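Local coordinates for beta-glucuronidase (uncultured Clostridium sp., PDB 6U7J), which hydrolyses beta-D-glucuronide conjugates, releasing glucuronic acid, and as a gut microbial enzyme reactivates estrogens from their glucuronides, at the interface of chains A and B and the interface of chains A and C. Sequence-based numbering; all coordinates share one arbitrary frame. Chains: chain A/B/C, Beta-glucuronidase.

Contact 1: the interface of chains A and B. Residues chain A 63-66; chain B 324, 327-328, 331.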
loop_
_atom_site.group_PDB
_atom_site.type_symbol
_atom_site.label_atom_id
_atom_site.label_comp_id
_atom_site.label_asym_id
_atom_site.label_seq_id
_atom_site.Cartn_x
_atom_site.Cartn_y
_atom_site.Cartn_z
ATOM N N ASP A 63 -16.947 7.971 13.733
ATOM C CA ASP A 63 -15.718 7.200 13.567
ATOM C C ASP A 63 -15.005 6.915 14.883
ATOM O O ASP A 63 -13.918 6.332 14.875
ATOM C CB ASP A 63 -14.769 7.915 12.592
ATOM C CG ASP A 63 -15.192 7.753 11.126
ATOM O OD1 ASP A 63 -16.071 6.897 10.838
ATOM O OD2 ASP A 63 -14.643 8.484 10.258
ATOM N N ILE A 64 -15.603 7.277 16.013
ATOM C CA ILE A 64 -14.941 7.102 17.302
ATOM C C ILE A 64 -14.998 5.645 17.761
ATOM O O ILE A 64 -14.020 5.114 18.294
ATOM C CB ILE A 64 -15.573 8.032 18.356
ATOM C CG1 ILE A 64 -15.339 9.508 18.029
ATOM C CG2 ILE A 64 -15.089 7.639 19.756
ATOM C CD1 ILE A 64 -13.881 9.910 17.855
ATOM N N THR A 65 -16.143 4.982 17.616
ATOM C CA THR A 65 -16.315 3.659 18.202
ATOM C C THR A 65 -16.074 2.556 17.176
ATOM O O THR A 65 -15.905 2.802 15.979
ATOM C CB THR A 65 -17.717 3.496 18.788
ATOM O OG1 THR A 65 -18.654 3.405 17.714
ATOM C CG2 THR A 65 -18.085 4.682 19.678
ATOM N N THR A 66 -16.101 1.312 17.669
ATOM C CA THR A 66 -15.972 0.118 16.846
ATOM C C THR A 66 -17.324 -0.449 16.433
ATOM O O THR A 66 -17.390 -1.573 15.935
ATOM C CB THR A 66 -15.158 -0.944 17.587
ATOM O OG1 THR A 66 -15.873 -1.358 18.756
ATOM C CG2 THR A 66 -13.802 -0.380 18.013
ATOM N N ARG B 324 -10.927 6.988 21.069
ATOM C CA ARG B 324 -10.812 5.918 20.078
ATOM C C ARG B 324 -9.882 4.821 20.574
ATOM O O ARG B 324 -10.181 3.634 20.420
ATOM C CB ARG B 324 -10.318 6.465 18.736
ATOM C CG ARG B 324 -9.855 5.367 17.765
ATOM C CD ARG B 324 -11.056 4.708 17.056
ATOM N NE ARG B 324 -10.653 3.803 15.982
ATOM C CZ ARG B 324 -11.481 2.985 15.337
ATOM N NH1 ARG B 324 -12.768 2.954 15.651
ATOM N NH2 ARG B 324 -11.017 2.192 14.380
ATOM N N GLU B 327 -11.782 2.779 23.165
ATOM C CA GLU B 327 -12.713 1.922 22.431
ATOM C C GLU B 327 -12.009 0.714 21.821
ATOM O O GLU B 327 -12.564 -0.392 21.804
ATOM C CB GLU B 327 -13.410 2.731 21.338
ATOM C CG GLU B 327 -14.490 3.652 21.885
ATOM C CD GLU B 327 -15.758 2.877 22.211
ATOM O OE1 GLU B 327 -15.998 1.838 21.550
ATOM O OE2 GLU B 327 -16.520 3.306 23.098
ATOM N N LEU B 328 -10.785 0.901 21.311
ATOM C CA LEU B 328 -10.076 -0.217 20.689
ATOM C C LEU B 328 -9.533 -1.177 21.738
ATOM O O LEU B 328 -9.497 -2.391 21.505
ATOM C CB LEU B 328 -8.924 0.284 19.805
ATOM C CG LEU B 328 -9.246 1.013 18.494
ATOM C CD1 LEU B 328 -7.960 1.564 17.858
ATOM C CD2 LEU B 328 -10.007 0.150 17.483
ATOM N N TRP B 331 -12.558 -3.172 22.594
ATOM C CA TRP B 331 -12.876 -4.097 21.521
ATOM C C TRP B 331 -11.950 -5.302 21.540
ATOM O O TRP B 331 -12.390 -6.437 21.332
ATOM C CB TRP B 331 -12.791 -3.375 20.180
ATOM C CG TRP B 331 -12.971 -4.249 18.979
ATOM C CD1 TRP B 331 -14.152 -4.609 18.400
ATOM C CD2 TRP B 331 -11.935 -4.833 18.172
ATOM N NE1 TRP B 331 -13.918 -5.393 17.293
ATOM C CE2 TRP B 331 -12.567 -5.542 17.129
ATOM C CE3 TRP B 331 -10.535 -4.816 18.226
ATOM C CZ2 TRP B 331 -11.843 -6.245 16.144
ATOM C CZ3 TRP B 331 -9.814 -5.517 17.245
ATOM C CH2 TRP B 331 -10.478 -6.231 16.227
HETATM O O HOH W 1 -15.345 -0.795 21.404
#
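The loop A:Asp63 to A:Thr66, in the sugar-binding domain of this glycosyl hydrolase family 2 enzyme, lies along helix 319-332 of the TIM barrel domain of chain B. It meets B:Arg324, the adjacent B:Glu327 and B:Leu328, and B:Trp331, whose spacings of three or four residues put them on one side of the helix. A:Thr66 fits here because a small branched side chain offers both a methyl and a hydroxyl. With chi1 at 64°, its CG2 is 3.8 Å from B:Trp331 CB and also reaches B:Leu328 CD2, whereas OG1 passes beside the indole atom CD1. That hydroxyl is 2.8 Å from water 1, which also contacts B:Glu327 through both the backbone O and the carboxylate OE1, the latter at 2.7 Å. The carboxylate runs alongside A:Thr65, with CD 3.9 Å from the methyl CG2. B:Arg324 has a long chain that can follow the loop backbone: CG is anti to the backbone N (chi1 166°), and a bend at chi2 carries the guanidinium forward. The carbonyl oxygens of A:Ile64 and A:Thr65 lie at its edge, in plane. NH1 is 3.2 Å from A:Thr65 O, but not as a hydrogen bond, since the N-H is not directed there; general electrostatic attraction is likely. Within chain B, B:Leu328 CD2 lies 3.7 Å above one guanidinium face, toward its rim.

Contact 2: the interface of chains A and B. Residues chain A 20, 22, 86, 89, 192; chain B 20, 86, 88-89.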
loop_
_atom_site.group_PDB
_atom_site.type_symbol
_atom_site.label_atom_id
_atom_site.label_comp_id
_atom_site.label_asym_id
_atom_site.label_seq_id
_atom_site.Cartn_x
_atom_site.Cartn_y
_atom_site.Cartn_z
ATOM N N GLN A 20 -15.269 37.327 29.179
ATOM C CA GLN A 20 -14.531 36.114 29.505
ATOM C C GLN A 20 -15.196 34.907 28.864
ATOM O O GLN A 20 -16.424 34.829 28.811
ATOM C CB GLN A 20 -14.437 35.916 31.021
ATOM C CG GLN A 20 -13.272 35.043 31.482
ATOM C CD GLN A 20 -13.443 34.627 32.938
ATOM O OE1 GLN A 20 -13.148 33.495 33.315
ATOM N NE2 GLN A 20 -13.952 35.538 33.752
ATOM N N LYS A 22 -15.493 30.653 28.778
ATOM C CA LYS A 22 -15.278 29.350 29.395
ATOM C C LYS A 22 -15.535 28.264 28.349
ATOM O O LYS A 22 -16.658 28.128 27.848
ATOM C CB LYS A 22 -16.185 29.186 30.613
ATOM C CG LYS A 22 -16.075 27.839 31.293
ATOM C CD LYS A 22 -14.804 27.745 32.131
ATOM C CE LYS A 22 -14.059 26.436 31.859
ATOM N NZ LYS A 22 -12.788 26.338 32.642
ATOM N N PRO A 86 -19.168 30.582 37.953
ATOM C CA PRO A 86 -18.412 31.059 39.118
ATOM C C PRO A 86 -19.164 32.130 39.899
ATOM O O PRO A 86 -19.929 32.913 39.337
ATOM C CB PRO A 86 -17.133 31.648 38.499
ATOM C CG PRO A 86 -17.150 31.266 37.063
ATOM C CD PRO A 86 -18.569 30.997 36.679
ATOM N N TRP A 89 -18.873 35.604 38.474
ATOM C CA TRP A 89 -19.691 35.996 37.334
ATOM C C TRP A 89 -21.040 36.579 37.750
ATOM O O TRP A 89 -21.941 36.680 36.906
ATOM C CB TRP A 89 -19.902 34.797 36.397
ATOM C CG TRP A 89 -18.723 34.549 35.491
ATOM C CD1 TRP A 89 -17.452 35.024 35.657
ATOM C CD2 TRP A 89 -18.705 33.776 34.284
ATOM N NE1 TRP A 89 -16.650 34.591 34.636
ATOM C CE2 TRP A 89 -17.394 33.831 33.774
ATOM C CE3 TRP A 89 -19.667 33.045 33.587
ATOM C CZ2 TRP A 89 -17.016 33.170 32.601
ATOM C CZ3 TRP A 89 -19.289 32.389 32.411
ATOM C CH2 TRP A 89 -17.977 32.459 31.936
ATOM N N CYS A 192 -19.253 35.449 29.092
ATOM C CA CYS A 192 -19.875 36.508 29.854
ATOM C C CYS A 192 -19.477 37.869 29.301
ATOM O O CYS A 192 -18.374 38.062 28.773
ATOM C CB CYS A 192 -19.532 36.394 31.359
ATOM S SG CYS A 192 -17.849 36.902 31.839
ATOM N N GLN B 20 -11.853 28.759 38.859
ATOM C CA GLN B 20 -12.157 28.876 37.447
ATOM C C GLN B 20 -10.888 28.657 36.638
ATOM O O GLN B 20 -9.791 29.020 37.070
ATOM C CB GLN B 20 -12.789 30.242 37.122
ATOM C CG GLN B 20 -13.633 30.216 35.859
ATOM C CD GLN B 20 -14.051 31.603 35.419
ATOM O OE1 GLN B 20 -14.038 32.557 36.210
ATOM N NE2 GLN B 20 -14.415 31.730 34.148
ATOM N N PRO B 86 -9.410 39.002 33.561
ATOM C CA PRO B 86 -10.626 39.816 33.634
ATOM C C PRO B 86 -10.669 40.633 34.921
ATOM O O PRO B 86 -10.045 40.278 35.924
ATOM C CB PRO B 86 -11.757 38.781 33.587
ATOM C CG PRO B 86 -11.141 37.506 34.036
ATOM C CD PRO B 86 -9.660 37.570 33.803
ATOM N N LEU B 88 -13.075 40.777 36.834
ATOM C CA LEU B 88 -13.741 39.932 37.812
ATOM C C LEU B 88 -12.799 39.011 38.588
ATOM O O LEU B 88 -13.239 38.412 39.574
ATOM C CB LEU B 88 -14.806 39.108 37.097
ATOM C CG LEU B 88 -15.848 39.999 36.431
ATOM C CD1 LEU B 88 -16.708 39.207 35.472
ATOM C CD2 LEU B 88 -16.691 40.676 37.492
ATOM N N TRP B 89 -11.537 38.862 38.182
ATOM C CA TRP B 89 -10.587 38.053 38.939
ATOM C C TRP B 89 -9.770 38.886 39.924
ATOM O O TRP B 89 -8.843 38.354 40.545
ATOM C CB TRP B 89 -9.660 37.283 37.977
ATOM C CG TRP B 89 -10.314 36.081 37.324
ATOM C CD1 TRP B 89 -11.648 35.831 37.226
ATOM C CD2 TRP B 89 -9.653 34.975 36.678
ATOM N NE1 TRP B 89 -11.863 34.645 36.559
ATOM C CE2 TRP B 89 -10.654 34.099 36.218
ATOM C CE3 TRP B 89 -8.313 34.648 36.441
ATOM C CZ2 TRP B 89 -10.360 32.909 35.537
ATOM C CZ3 TRP B 89 -8.018 33.453 35.765
ATOM C CH2 TRP B 89 -9.040 32.605 35.323
#
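A:Gln20 and B:Gln20, equivalent residues of strand 20-23, approach from opposite directions near the two-fold axis, A:Gln20 beside B:Pro86 and B:Gln20 beside A:Pro86. In apolar packing, A:Pro86 CG lies 3.5 Å from B:Gln20 CD, and B:Pro86 CG lies 3.8 Å from A:Gln20 CD. Proline suits this place because its rigid ring can press against an amide without competing for its polar atoms. Among the flat groups, each glutamine amide stands nearly upright to the opposing indole, with planes 87° apart for A:Gln20 and B:Trp89. A:Pro86 CD and A:Cys192 SG lie over opposite faces of A:Trp89, each toward the rim, and would limit its movement. The polar contacts centre on the amides. B:Trp89 NE1 donates a hydrogen bond of 3.0 Å to B:Gln20 OE1 from 52° out of the carbonyl plane, which would restrain that amide. In chain A, A:Trp89 NE1 instead lies 3.0 Å from A:Gln20 NE2, two N-H donors facing, and the A:Gln20 amide may be modelled the wrong way round. Both glutamines have CG anti to the backbone N (chi1 -157° in A:Gln20), which carries the amides across. They are modelled too close for a hydrogen bond between them to be read. The patch joins the two sugar-binding domains and probably contributes to holding the A-B pair together.

Contact 3: the interface of chains A and C. Residues chain A 324, 328, 578-579; chain C 516-518.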
loop_
_atom_site.group_PDB
_atom_site.type_symbol
_atom_site.label_atom_id
_atom_site.label_comp_id
_atom_site.label_asym_id
_atom_site.label_seq_id
_atom_site.Cartn_x
_atom_site.Cartn_y
_atom_site.Cartn_z
ATOM N N ARG A 324 -1.262 22.676 9.654
ATOM C CA ARG A 324 -0.592 21.825 8.676
ATOM C C ARG A 324 -1.138 22.073 7.277
ATOM O O ARG A 324 -0.371 22.134 6.312
ATOM C CB ARG A 324 -0.738 20.354 9.085
ATOM C CG ARG A 324 -0.291 19.338 8.025
ATOM C CD ARG A 324 1.220 19.377 7.783
ATOM N NE ARG A 324 1.622 18.307 6.864
ATOM C CZ ARG A 324 2.871 18.081 6.484
ATOM N NH1 ARG A 324 3.865 18.847 6.940
ATOM N NH2 ARG A 324 3.126 17.087 5.655
ATOM N N LEU A 328 0.810 23.420 4.006
ATOM C CA LEU A 328 0.757 22.707 2.731
ATOM C C LEU A 328 0.340 23.639 1.609
ATOM O O LEU A 328 0.925 23.614 0.515
ATOM C CB LEU A 328 -0.207 21.521 2.829
ATOM C CG LEU A 328 0.304 20.349 3.672
ATOM C CD1 LEU A 328 -0.671 19.183 3.632
ATOM C CD2 LEU A 328 1.673 19.916 3.155
ATOM N N GLN A 578 -0.038 14.082 3.439
ATOM C CA GLN A 578 1.220 13.841 2.754
ATOM C C GLN A 578 0.995 13.833 1.243
ATOM O O GLN A 578 -0.076 13.449 0.771
ATOM C CB GLN A 578 1.858 12.511 3.185
ATOM C CG GLN A 578 2.134 12.373 4.678
ATOM C CD GLN A 578 3.133 13.406 5.207
ATOM O OE1 GLN A 578 3.849 14.072 4.438
ATOM N NE2 GLN A 578 3.172 13.552 6.536
ATOM N N PRO A 579 1.970 14.293 0.466
ATOM C CA PRO A 579 1.716 14.549 -0.951
ATOM C C PRO A 579 1.791 13.293 -1.796
ATOM O O PRO A 579 2.654 12.436 -1.592
ATOM C CB PRO A 579 2.845 15.511 -1.332
ATOM C CG PRO A 579 3.945 15.145 -0.415
ATOM C CD PRO A 579 3.259 14.869 0.897
ATOM N N HIS C 516 4.982 8.190 1.081
ATOM C CA HIS C 516 5.279 9.581 0.775
ATOM C C HIS C 516 5.415 10.367 2.070
ATOM O O HIS C 516 4.706 10.100 3.041
ATOM C CB HIS C 516 4.172 10.236 -0.052
ATOM C CG HIS C 516 3.915 9.596 -1.380
ATOM N ND1 HIS C 516 4.615 9.932 -2.516
ATOM C CD2 HIS C 516 2.998 8.676 -1.762
ATOM C CE1 HIS C 516 4.156 9.231 -3.537
ATOM N NE2 HIS C 516 3.174 8.460 -3.104
ATOM N N LYS C 517 6.289 11.375 2.071
ATOM C CA LYS C 517 6.355 12.241 3.240
ATOM C C LYS C 517 6.969 13.590 2.890
ATOM O O LYS C 517 7.869 13.685 2.042
ATOM C CB LYS C 517 7.138 11.603 4.391
ATOM C CG LYS C 517 6.547 12.045 5.746
ATOM C CD LYS C 517 6.920 11.139 6.881
ATOM C CE LYS C 517 6.143 11.513 8.155
ATOM N NZ LYS C 517 6.671 10.768 9.333
ATOM N N LEU C 518 6.465 14.623 3.551
ATOM C CA LEU C 518 6.916 15.997 3.341
ATOM C C LEU C 518 7.083 16.641 4.714
ATOM O O LEU C 518 6.075 16.846 5.421
ATOM C CB LEU C 518 5.922 16.766 2.468
ATOM C CG LEU C 518 6.068 18.285 2.298
ATOM C CD1 LEU C 518 7.347 18.622 1.572
ATOM C CD2 LEU C 518 4.853 18.858 1.568
HETATM O O HOH W 2 5.538 15.328 7.700
#
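A:Leu328, on helix 319-331, meets C:Leu518 methyl to methyl, CD2 to CD2 at 3.7 Å, the two side chains sliding past each other in opposite directions. C:Leu518 belongs to a loop of the TIM barrel domain in this glycosyl hydrolase family 2 enzyme. Its CB also packs 3.6 Å from A:Pro579 CD, the two side chains crossing at about a right angle. Leucine and proline suit this centre: one supplies flexible methyl branches, the other a stiff ring. Farther out, the aliphatic CG of C:Lys517 lies 3.7 Å from the amide carbon CD of A:Gln578, using the extended hydrocarbon part of the lysine. On another side, the imidazole ND1 of C:His516 is 3.3 Å from the carbonyl oxygen O of A:Pro579.

Polar groups bracket the C:Leu518 backbone. A:Gln578 is well suited because its amide both accepts and donates: OE1 accepts a 2.8 Å hydrogen bond from C:Leu518 N, while NE2 lies 3.2 Å from water 2, which also contacts C:Leu518 O. CG of A:Gln578 lies anti to the carbonyl carbon (chi1 -58°), and the chain bends at chi2 to bring the amide beside this backbone. A:Arg324 reaches the same C:Leu518 carbonyl with its guanidinium edge, in plane. NH1 makes a weak bond; NH2 donates the straighter one, 3.0 Å to C:Leu518 O, with 159° at the hydrogen and the donor in the carbonyl plane.

Contacts 1 and 2 belong to the A-B interface, with C-alpha centres about 36 Å apart; contact 3 belongs to the A-C interface, about 27 Å from contact 1 and 41 Å from contact 2. Contacts 1 and 3 share Arg324 and Leu328: the helix serves both interfaces in each subunit, its Arg324 facing loop carbonyls of one neighbour and the Leu518 carbonyl of another. Contact 2 pairs sugar-binding domains with each other, whereas contact 1 sets one against the partner's barrel domain. Both interfaces are two-fold symmetric and together could build the deposited four-copy assembly, though the structure alone does not prove a tetramer in solution.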